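Local coordinates for uncharacterized protein (Bacteroides ovatus, PDB 3P02) that is of unknown function, a two-domain protein rich in beta strands whose first part is related to E-set domains and whose second belongs to the BT_3044-like C-terminal family, at residues L153-S164 / S180-S191; L295-T303 / D309-W317. All blocks are in the same frame, centred on the assembly; numbering follows the deposited sequence. Where two conformers were deposited one is given.

Contact 1: L153-S164 / S180-S191. With EDO (1,2-ethanediol), chain C.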
loop_
_atom_site.group_PDB
_atom_site.type_symbol
_atom_site.label_atom_id
_atom_site.label_comp_id
_atom_site.label_asym_id
_atom_site.label_seq_id
_atom_site.Cartn_x
_atom_site.Cartn_y
_atom_site.Cartn_z
ATOM N N LEU A 153 1.290 1.245 -3.347
ATOM C CA LEU A 153 1.316 2.429 -4.190
ATOM C C LEU A 153 1.527 3.678 -3.327
ATOM O O LEU A 153 1.033 3.732 -2.190
ATOM C CB LEU A 153 -0.024 2.562 -4.921
ATOM C CG LEU A 153 -0.246 1.618 -6.096
ATOM C CD1 LEU A 153 -1.727 1.567 -6.430
ATOM C CD2 LEU A 153 0.605 2.036 -7.291
ATOM N N PHE A 154 2.201 4.694 -3.890
ATOM C CA PHE A 154 2.300 5.957 -3.178
ATOM C C PHE A 154 2.345 7.088 -4.181
ATOM O O PHE A 154 2.719 6.879 -5.332
ATOM C CB PHE A 154 3.501 6.027 -2.207
ATOM C CG PHE A 154 4.875 6.099 -2.838
ATOM C CD1 PHE A 154 5.478 4.959 -3.360
ATOM C CD2 PHE A 154 5.595 7.289 -2.846
ATOM C CE1 PHE A 154 6.785 4.997 -3.845
ATOM C CE2 PHE A 154 6.900 7.334 -3.348
ATOM C CZ PHE A 154 7.489 6.184 -3.851
ATOM N N ASN A 155 1.903 8.268 -3.752
ATOM C CA ASN A 155 2.061 9.442 -4.597
ATOM C C ASN A 155 2.446 10.586 -3.625
ATOM O O ASN A 155 2.692 10.322 -2.445
ATOM C CB ASN A 155 0.811 9.708 -5.454
ATOM C CG ASN A 155 -0.431 9.990 -4.654
ATOM O OD1 ASN A 155 -0.379 10.453 -3.532
ATOM N ND2 ASN A 155 -1.587 9.748 -5.245
ATOM N N GLU A 156 2.523 11.832 -4.092
ATOM C CA GLU A 156 2.907 12.953 -3.227
ATOM C C GLU A 156 1.948 13.150 -2.054
ATOM O O GLU A 156 2.347 13.678 -1.016
ATOM C CB GLU A 156 2.945 14.251 -4.056
ATOM C CG GLU A 156 3.291 15.487 -3.246
ATOM C CD GLU A 156 3.378 16.791 -4.010
ATOM O OE1 GLU A 156 3.204 16.787 -5.250
ATOM O OE2 GLU A 156 3.599 17.829 -3.350
ATOM N N PHE A 157 0.697 12.709 -2.213
ATOM C CA PHE A 157 -0.376 12.995 -1.246
ATOM C C PHE A 157 -0.925 11.822 -0.498
ATOM O O PHE A 157 -1.976 11.965 0.146
ATOM C CB PHE A 157 -1.549 13.584 -2.066
ATOM C CG PHE A 157 -1.125 14.654 -3.060
ATOM C CD1 PHE A 157 -0.719 15.909 -2.620
ATOM C CD2 PHE A 157 -1.087 14.380 -4.432
ATOM C CE1 PHE A 157 -0.283 16.875 -3.528
ATOM C CE2 PHE A 157 -0.680 15.358 -5.345
ATOM C CZ PHE A 157 -0.298 16.605 -4.885
ATOM N N SER A 158 -0.270 10.658 -0.590
ATOM C CA SER A 158 -0.838 9.443 -0.012
ATOM C C SER A 158 -0.229 9.040 1.321
ATOM O O SER A 158 0.779 9.574 1.769
ATOM C CB SER A 158 -0.674 8.294 -1.007
ATOM O OG SER A 158 0.700 7.961 -1.165
ATOM N N GLY A 159 -0.840 8.033 1.933
ATOM C CA GLY A 159 -0.278 7.434 3.126
ATOM C C GLY A 159 -1.010 7.713 4.405
ATOM O O GLY A 159 -2.218 7.963 4.409
ATOM N N ARG A 160 -0.267 7.644 5.490
ATOM C CA ARG A 160 -0.822 7.699 6.840
ATOM C C ARG A 160 -0.945 9.140 7.313
ATOM O O ARG A 160 0.030 9.713 7.780
ATOM C CB ARG A 160 0.018 6.846 7.807
ATOM C CG ARG A 160 0.053 5.376 7.356
ATOM C CD ARG A 160 0.812 4.483 8.333
ATOM N NE ARG A 160 2.212 4.856 8.426
ATOM C CZ ARG A 160 2.791 5.477 9.452
ATOM N NH1 ARG A 160 2.071 5.861 10.503
ATOM N NH2 ARG A 160 4.092 5.732 9.429
ATOM N N PHE A 161 -2.161 9.704 7.238
ATOM C CA PHE A 161 -2.366 11.069 7.705
ATOM C C PHE A 161 -2.910 11.092 9.118
ATOM O O PHE A 161 -3.574 10.142 9.538
ATOM C CB PHE A 161 -3.417 11.791 6.802
ATOM C CG PHE A 161 -2.845 12.351 5.526
ATOM C CD1 PHE A 161 -2.201 11.522 4.608
ATOM C CD2 PHE A 161 -2.953 13.699 5.238
ATOM C CE1 PHE A 161 -1.636 12.053 3.439
ATOM C CE2 PHE A 161 -2.434 14.220 4.050
ATOM C CZ PHE A 161 -1.775 13.389 3.155
ATOM N N SER A 162 -2.648 12.198 9.845
ATOM C CA SER A 162 -3.275 12.406 11.158
ATOM C C SER A 162 -4.759 12.670 10.913
ATOM O O SER A 162 -5.113 13.548 10.110
ATOM C CB SER A 162 -2.646 13.591 11.894
ATOM O OG SER A 162 -1.273 13.366 12.150
ATOM N N GLY A 163 -5.623 11.928 11.598
ATOM C CA GLY A 163 -7.062 12.092 11.399
ATOM C C GLY A 163 -7.828 12.677 12.567
ATOM O O GLY A 163 -9.056 12.792 12.497
ATOM N N SER A 164 -7.123 13.010 13.676
ATOM C CA SER A 164 -7.816 13.468 14.901
ATOM C C SER A 164 -8.603 14.779 14.743
ATOM O O SER A 164 -9.454 15.067 15.583
ATOM C CB SER A 164 -6.842 13.602 16.064
ATOM O OG SER A 164 -6.283 12.333 16.375
ATOM N N SER A 180 -10.580 9.103 14.142
ATOM C CA SER A 180 -9.490 8.130 14.039
ATOM C C SER A 180 -8.174 8.848 14.104
ATOM O O SER A 180 -8.009 9.853 13.400
ATOM C CB SER A 180 -9.601 7.364 12.724
ATOM O OG SER A 180 -10.856 6.701 12.632
ATOM N N THR A 181 -7.216 8.329 14.889
ATOM C CA THR A 181 -5.911 8.989 15.009
ATOM C C THR A 181 -5.181 8.983 13.682
ATOM O O THR A 181 -4.472 9.966 13.379
ATOM C CB THR A 181 -5.025 8.367 16.104
ATOM O OG1 THR A 181 -4.742 7.013 15.781
ATOM C CG2 THR A 181 -5.626 8.472 17.480
ATOM N N GLU A 182 -5.350 7.911 12.896
ATOM C CA GLU A 182 -4.738 7.804 11.588
ATOM C C GLU A 182 -5.803 7.532 10.537
ATOM O O GLU A 182 -6.700 6.704 10.769
ATOM C CB GLU A 182 -3.712 6.671 11.613
ATOM C CG GLU A 182 -2.914 6.543 10.339
ATOM C CD GLU A 182 -1.869 5.460 10.476
ATOM O OE1 GLU A 182 -0.807 5.723 11.089
ATOM O OE2 GLU A 182 -2.135 4.333 10.004
ATOM N N ILE A 183 -5.702 8.207 9.402
ATOM C CA ILE A 183 -6.563 7.996 8.254
ATOM C C ILE A 183 -5.632 7.779 7.073
ATOM O O ILE A 183 -4.822 8.664 6.766
ATOM C CB ILE A 183 -7.564 9.145 8.016
ATOM C CG1 ILE A 183 -8.641 9.149 9.153
ATOM C CG2 ILE A 183 -8.218 9.009 6.608
ATOM C CD1 ILE A 183 -9.640 10.256 9.069
ATOM N N LYS A 184 -5.722 6.611 6.449
ATOM C CA LYS A 184 -4.891 6.316 5.272
ATOM C C LYS A 184 -5.516 6.867 4.009
ATOM O O LYS A 184 -6.727 6.683 3.763
ATOM C CB LYS A 184 -4.715 4.806 5.109
ATOM C CG LYS A 184 -3.514 4.427 4.232
ATOM C CD LYS A 184 -3.220 2.927 4.256
ATOM C CE LYS A 184 -2.784 2.394 5.600
ATOM N NZ LYS A 184 -2.203 1.027 5.482
ATOM N N LEU A 185 -4.695 7.529 3.183
ATOM C CA LEU A 185 -5.110 8.022 1.874
ATOM C C LEU A 185 -4.536 7.033 0.860
ATOM O O LEU A 185 -3.311 6.898 0.753
ATOM C CB LEU A 185 -4.622 9.479 1.627
ATOM C CG LEU A 185 -5.584 10.605 2.104
ATOM C CD1 LEU A 185 -6.209 10.350 3.445
ATOM C CD2 LEU A 185 -4.960 12.009 1.975
ATOM N N ASN A 186 -5.427 6.282 0.216
ATOM C CA ASN A 186 -5.104 5.252 -0.777
ATOM C C ASN A 186 -4.990 5.890 -2.141
ATOM O O ASN A 186 -5.600 6.924 -2.380
ATOM C CB ASN A 186 -6.179 4.197 -0.745
ATOM C CG ASN A 186 -6.428 3.723 0.666
ATOM O OD1 ASN A 186 -5.551 3.139 1.291
ATOM N ND2 ASN A 186 -7.538 4.148 1.266
ATOM N N VAL A 187 -4.225 5.280 -3.037
ATOM C CA VAL A 187 -3.925 5.861 -4.338
ATOM C C VAL A 187 -4.876 5.458 -5.463
ATOM O O VAL A 187 -5.138 4.274 -5.654
ATOM C CB VAL A 187 -2.451 5.465 -4.706
ATOM C CG1 VAL A 187 -2.097 5.890 -6.142
ATOM C CG2 VAL A 187 -1.451 6.053 -3.709
ATOM N N VAL A 188 -5.287 6.451 -6.291
ATOM C CA VAL A 188 -6.033 6.203 -7.522
ATOM C C VAL A 188 -5.102 6.602 -8.701
ATOM O O VAL A 188 -4.868 5.808 -9.615
ATOM C CB VAL A 188 -7.392 6.954 -7.555
ATOM C CG1 VAL A 188 -8.203 6.556 -8.788
ATOM C CG2 VAL A 188 -8.209 6.681 -6.269
ATOM N N THR A 189 -4.624 7.864 -8.695
ATOM C CA THR A 189 -3.696 8.371 -9.719
ATOM C C THR A 189 -2.570 9.127 -9.004
ATOM O O THR A 189 -2.436 9.007 -7.778
ATOM C CB THR A 189 -4.434 9.284 -10.732
ATOM O OG1 THR A 189 -4.843 10.477 -10.057
ATOM C CG2 THR A 189 -5.634 8.618 -11.407
ATOM N N ASP A 190 -1.811 9.960 -9.729
ATOM C CA ASP A 190 -0.789 10.746 -9.042
ATOM C C ASP A 190 -1.419 11.901 -8.215
ATOM O O ASP A 190 -0.747 12.414 -7.323
ATOM C CB ASP A 190 0.256 11.305 -10.029
ATOM C CG ASP A 190 -0.275 12.245 -11.111
ATOM O OD1 ASP A 190 -1.499 12.276 -11.327
ATOM O OD2 ASP A 190 0.548 12.840 -11.832
ATOM N N SER A 191 -2.687 12.300 -8.497
ATOM C CA SER A 191 -3.311 13.436 -7.801
ATOM C C SER A 191 -4.619 13.074 -7.086
ATOM O O SER A 191 -5.110 13.883 -6.294
ATOM C CB SER A 191 -3.582 14.583 -8.780
ATOM O OG SER A 191 -4.581 14.273 -9.739
HETATM C C1 EDO C . 0.114 10.449 11.088
HETATM O O1 EDO C . 0.910 10.653 9.925
HETATM C C2 EDO C . 0.858 9.537 12.041
HETATM O O2 EDO C . 2.162 10.066 12.320
HETATM O O HOH W 1 1.762 12.758 -6.860
HETATM O O HOH W 2 -11.093 11.072 12.023
HETATM O O HOH W 3 -4.134 12.303 14.720
#

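Contact 2: L295-T303 / D309-W317. With EDO (1,2-ethanediol), chain C.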
loop_
_atom_site.group_PDB
_atom_site.type_symbol
_atom_site.label_atom_id
_atom_site.label_comp_id
_atom_site.label_asym_id
_atom_site.label_seq_id
_atom_site.Cartn_x
_atom_site.Cartn_y
_atom_site.Cartn_z
ATOM N N LEU A 295 -7.217 17.228 7.680
ATOM C CA LEU A 295 -6.236 16.140 7.734
ATOM C C LEU A 295 -4.851 16.689 7.548
ATOM O O LEU A 295 -4.690 17.722 6.909
ATOM C CB LEU A 295 -6.511 15.147 6.600
ATOM C CG LEU A 295 -7.896 14.457 6.631
ATOM C CD1 LEU A 295 -8.151 13.676 5.335
ATOM C CD2 LEU A 295 -8.012 13.496 7.827
ATOM N N SER A 296 -3.847 16.001 8.062
ATOM C CA SER A 296 -2.497 16.479 7.841
ATOM C C SER A 296 -1.512 15.334 7.829
ATOM O O SER A 296 -1.753 14.271 8.425
ATOM C CB SER A 296 -2.079 17.502 8.896
ATOM O OG SER A 296 -2.071 16.955 10.200
ATOM N N VAL A 297 -0.406 15.545 7.113
ATOM C CA VAL A 297 0.701 14.603 7.130
ATOM C C VAL A 297 1.981 15.398 7.381
ATOM O O VAL A 297 2.144 16.524 6.875
ATOM C CB VAL A 297 0.789 13.689 5.870
ATOM C CG1 VAL A 297 1.230 14.456 4.626
ATOM C CG2 VAL A 297 1.713 12.482 6.116
ATOM N N SER A 298 2.882 14.803 8.147
ATOM C CA SER A 298 4.189 15.386 8.409
ATOM C C SER A 298 5.213 14.284 8.088
ATOM O O SER A 298 5.343 13.326 8.845
ATOM C CB SER A 298 4.273 15.854 9.862
ATOM O OG SER A 298 5.573 16.317 10.172
ATOM N N ARG A 299 5.852 14.375 6.919
ATOM C CA ARG A 299 6.810 13.369 6.478
ATOM C C ARG A 299 8.225 13.750 6.853
ATOM O O ARG A 299 8.578 14.914 6.734
ATOM C CB ARG A 299 6.773 13.199 4.946
ATOM C CG ARG A 299 5.398 13.131 4.271
ATOM C CD ARG A 299 5.561 12.657 2.838
ATOM N NE ARG A 299 4.315 12.703 2.058
ATOM C CZ ARG A 299 3.322 11.810 2.139
ATOM N NH1 ARG A 299 3.368 10.833 3.038
ATOM N NH2 ARG A 299 2.235 11.943 1.378
ATOM N N ASP A 300 9.030 12.768 7.267
ATOM C CA ASP A 300 10.464 12.882 7.509
ATOM C C ASP A 300 11.120 12.095 6.411
ATOM O O ASP A 300 10.863 10.895 6.274
ATOM C CB ASP A 300 10.844 12.308 8.878
ATOM C CG ASP A 300 10.447 13.164 10.065
ATOM O OD1 ASP A 300 9.866 14.247 9.850
ATOM O OD2 ASP A 300 10.689 12.732 11.207
ATOM N N LEU A 301 11.868 12.784 5.558
ATOM C CA LEU A 301 12.467 12.147 4.401
ATOM C C LEU A 301 13.959 12.320 4.417
ATOM O O LEU A 301 14.461 13.453 4.502
ATOM C CB LEU A 301 11.898 12.767 3.114
ATOM C CG LEU A 301 10.366 12.682 2.938
ATOM C CD1 LEU A 301 9.889 13.690 1.875
ATOM C CD2 LEU A 301 9.934 11.250 2.594
ATOM N N ASP A 302 14.672 11.204 4.314
ATOM C CA ASP A 302 16.122 11.273 4.234
ATOM C C ASP A 302 16.424 11.533 2.769
ATOM O O ASP A 302 16.283 10.626 1.938
ATOM C CB ASP A 302 16.753 9.978 4.767
ATOM C CG ASP A 302 18.270 9.960 4.739
ATOM O OD1 ASP A 302 18.862 10.742 3.954
ATOM O OD2 ASP A 302 18.867 9.095 5.442
ATOM N N THR A 303 16.839 12.775 2.452
ATOM C CA THR A 303 17.048 13.174 1.053
ATOM C C THR A 303 18.236 12.452 0.393
ATOM O O THR A 303 18.461 12.657 -0.803
ATOM C CB THR A 303 17.239 14.682 0.942
ATOM O OG1 THR A 303 18.430 15.032 1.617
ATOM C CG2 THR A 303 16.049 15.478 1.502
ATOM N N ASP A 309 13.069 3.682 -0.624
ATOM C CA ASP A 309 13.864 3.161 0.478
ATOM C C ASP A 309 13.596 3.906 1.772
ATOM O O ASP A 309 14.248 3.631 2.780
ATOM C CB ASP A 309 15.347 3.214 0.124
ATOM C CG ASP A 309 15.679 2.326 -1.057
ATOM O OD1 ASP A 309 15.060 1.242 -1.182
ATOM O OD2 ASP A 309 16.482 2.745 -1.893
ATOM N N GLN A 310 12.626 4.858 1.760
ATOM C CA GLN A 310 12.322 5.581 3.016
ATOM C C GLN A 310 11.662 4.655 4.000
ATOM O O GLN A 310 10.933 3.742 3.593
ATOM C CB GLN A 310 11.394 6.780 2.774
ATOM C CG GLN A 310 11.976 7.834 1.793
ATOM C CD GLN A 310 13.196 8.545 2.312
ATOM O OE1 GLN A 310 13.322 8.817 3.506
ATOM N NE2 GLN A 310 14.166 8.817 1.420
ATOM N N GLY A 311 11.876 4.913 5.285
ATOM C CA GLY A 311 11.195 4.170 6.336
ATOM C C GLY A 311 9.771 4.677 6.552
ATOM O O GLY A 311 9.300 5.550 5.817
ATOM N N SER A 312 9.071 4.148 7.556
ATOM C CA SER A 312 7.676 4.522 7.796
ATOM C C SER A 312 7.522 5.982 8.271
ATOM O O SER A 312 6.391 6.509 8.221
ATOM C CB SER A 312 7.030 3.563 8.800
ATOM O OG SER A 312 7.790 3.523 9.996
ATOM N N ASP A 313 8.630 6.659 8.716
ATOM C CA ASP A 313 8.512 8.078 9.110
ATOM C C ASP A 313 8.225 8.980 7.865
ATOM O O ASP A 313 7.850 10.148 8.038
ATOM C CB ASP A 313 9.740 8.578 9.878
ATOM C CG ASP A 313 9.803 8.040 11.317
ATOM O OD1 ASP A 313 8.804 7.452 11.777
ATOM O OD2 ASP A 313 10.825 8.264 11.988
ATOM N N SER A 314 8.317 8.397 6.624
ATOM C CA SER A 314 7.909 9.084 5.405
ATOM C C SER A 314 6.392 9.207 5.381
ATOM O O SER A 314 5.856 10.041 4.652
ATOM C CB SER A 314 8.358 8.303 4.172
ATOM O OG SER A 314 7.648 7.068 4.130
ATOM N N LYS A 315 5.708 8.326 6.151
ATOM C CA LYS A 315 4.247 8.232 6.238
ATOM C C LYS A 315 3.614 7.711 4.934
ATOM O O LYS A 315 2.397 7.644 4.848
ATOM C CB LYS A 315 3.574 9.556 6.670
ATOM C CG LYS A 315 4.200 10.253 7.875
ATOM C CD LYS A 315 4.235 9.381 9.148
ATOM C CE LYS A 315 5.050 10.057 10.242
ATOM N NZ LYS A 315 4.384 11.278 10.771
ATOM N N TRP A 316 4.422 7.276 3.934
ATOM C CA TRP A 316 3.820 6.687 2.726
ATOM C C TRP A 316 3.369 5.247 3.021
ATOM O O TRP A 316 2.578 4.679 2.273
ATOM C CB TRP A 316 4.835 6.669 1.594
ATOM C CG TRP A 316 4.978 7.978 0.900
ATOM C CD1 TRP A 316 3.981 8.770 0.399
ATOM C CD2 TRP A 316 6.209 8.568 0.483
ATOM N NE1 TRP A 316 4.527 9.850 -0.261
ATOM C CE2 TRP A 316 5.891 9.746 -0.231
ATOM C CE3 TRP A 316 7.557 8.189 0.609
ATOM C CZ2 TRP A 316 6.879 10.561 -0.817
ATOM C CZ3 TRP A 316 8.530 8.997 0.040
ATOM C CH2 TRP A 316 8.192 10.174 -0.659
ATOM N N TRP A 317 3.953 4.657 4.069
ATOM C CA TRP A 317 3.714 3.283 4.535
ATOM C C TRP A 317 4.090 3.212 6.018
ATOM O O TRP A 317 4.395 4.273 6.604
ATOM C CB TRP A 317 4.505 2.240 3.687
ATOM C CG TRP A 317 5.876 2.719 3.320
ATOM C CD1 TRP A 317 6.972 2.767 4.128
ATOM C CD2 TRP A 317 6.277 3.282 2.060
ATOM N NE1 TRP A 317 8.043 3.303 3.444
ATOM C CE2 TRP A 317 7.645 3.623 2.169
ATOM C CE3 TRP A 317 5.619 3.499 0.831
ATOM C CZ2 TRP A 317 8.348 4.249 1.128
ATOM C CZ3 TRP A 317 6.325 4.103 -0.196
ATOM C CH2 TRP A 317 7.659 4.492 -0.034
ATOM O OXT TRP A 317 4.035 2.103 6.608
HETATM C C1 EDO C . 0.114 10.449 11.088
HETATM O O1 EDO C . 0.910 10.653 9.925
HETATM C C2 EDO C . 0.858 9.537 12.041
HETATM O O2 EDO C . 2.162 10.066 12.320
HETATM O O HOH W 4 2.018 12.992 10.127
HETATM O O HOH W 5 12.300 10.518 11.590
#

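Contact 1: L153-S164 / S180-S191
Strand 159-162 pairs antiparallel with strand 182-187 in the large antiparallel sheet of the BT_3044-like region. Gly-159 faces Leu-185 and Phe-161 faces Ile-183, both as hydrogen-bonded pairs with two backbone bonds each. Arg-160 and Lys-184 form the non-hydrogen-bonded pair between them. Beyond the strand, Gly-163 N bonds Thr-181 O at 2.9 Å. A side chain on Gly-163 would clash with Ser-180 O and Ile-183 CG1.

The apolar contacts lie on the face that carries Phe-161 and Leu-185. Leu-185 CD2 sits over the centre of the Phe-161 ring, a CH-pi contact 3.6 Å from the centroid. Ile-269 of strand 262-278 touches both side chains. Near the other end, Val-187 CG2 lies 3.6 Å from Ser-158 CB, and Val-187 CB meets Leu-153 CB.

The charged pair is on the Arg-160 face. Arg-160 bends at chi3 (-63°), which brings the edge of its guanidinium beside the Glu-182 carboxylate. Arg-160 NH1 forms a salt bridge with Glu-182 OE1 at 2.9 Å. The oxygen lies in the guanidinium plane, but the nitrogen comes from above the carboxylate plane. Arg-160 NE is held separately by Trp-317 O.

The type I turn from Asn-155 to Ser-158 joins strand 146-154 to strand 159-162. Asn-155 OD1 accepts from Phe-157 N, an Asx turn. With OD1 so engaged, Asn-155 ND2 crosses to Thr-189 O at 2.8 Å, and that oxygen lies in the amide plane.

Contact 2: L295-T303 / D309-W317
The last part of strand 287-302 runs beside the C-terminal tail 309-317, which is loop with a short 3-10 segment at 312-314. The backbones come closest at Arg-299 and Ser-314, whose CA atoms are 4.6 Å apart. A single backbone hydrogen bond joins the two segments, from Asp-300 N to Asp-313 O. The tail therefore docks on the strand mainly through side chains.

Gln-310 acts as a two-pronged clamp. Its OE1 accepts from Asp-302 N, and its NE2 gives to Asp-302 O at 2.8 Å. The bend at chi2 (-66°) brings the amide up to the strand. The amide thus occupies both backbone polar groups of one residue.

Arg-299 reaches out with an extended chain, and its guanidinium lies flat on Trp-316, with the centres 3.9 Å apart and the planes at 28°. Trp-316 NE1 is over the centre of the group, and Val-297 CG1 covers the opposite face. At the edge, NH1 bonds Ser-314 O in plane at 3.1 Å. NH2 binds Ser-158 O and Glu-156 O. A leucine in place of Arg-299 would probably leave these three carbonyl oxygens without their donor and strip Trp-316 of its stacked cation.

Leu-301 CD2 packs 3.7 Å from Trp-316 CZ3. Lys-315 CB rests on Val-297 CG2 at 3.5 Å, and Lys-315 NZ bonds Ser-298 O and the ethanediol O2.

Asp-300 OD2 and Asp-313 OD2 are 4.5 Å apart, and one water donates to both. Asp-300 OD1 is hydrogen-bonded to His-264 ND1. The water bridge probably eases the repulsion between the carboxylates. The positive charge of Arg-299 is probably stabilised by carbonyl oxygens and an indole face, without a carboxylate among the partners described.

In the fold
From the N terminus, the chain leaves strand 146-154, turns into strand 159-162 and runs out through strands 166-170 and 176-178. Contact 1 closes this loop when strand 182-187 returns. Contact 2 follows much later and closes a short loop between strand 287-302 and the C-terminal tail. The two are in series, neither enclosing the other, with centres about 11 Å apart. They also meet directly: Ser-162 pairs with Ser-296, and Arg-160 with Lys-315, through backbone hydrogen bonds. Strand 159-162 thus lies between strand 182-187 on one side and strand 287-302 with the C-terminal tail on the other. Phe-154 touches Trp-316 and Trp-317, tying the tail to strand 146-154. One ethanediol bridges both contacts.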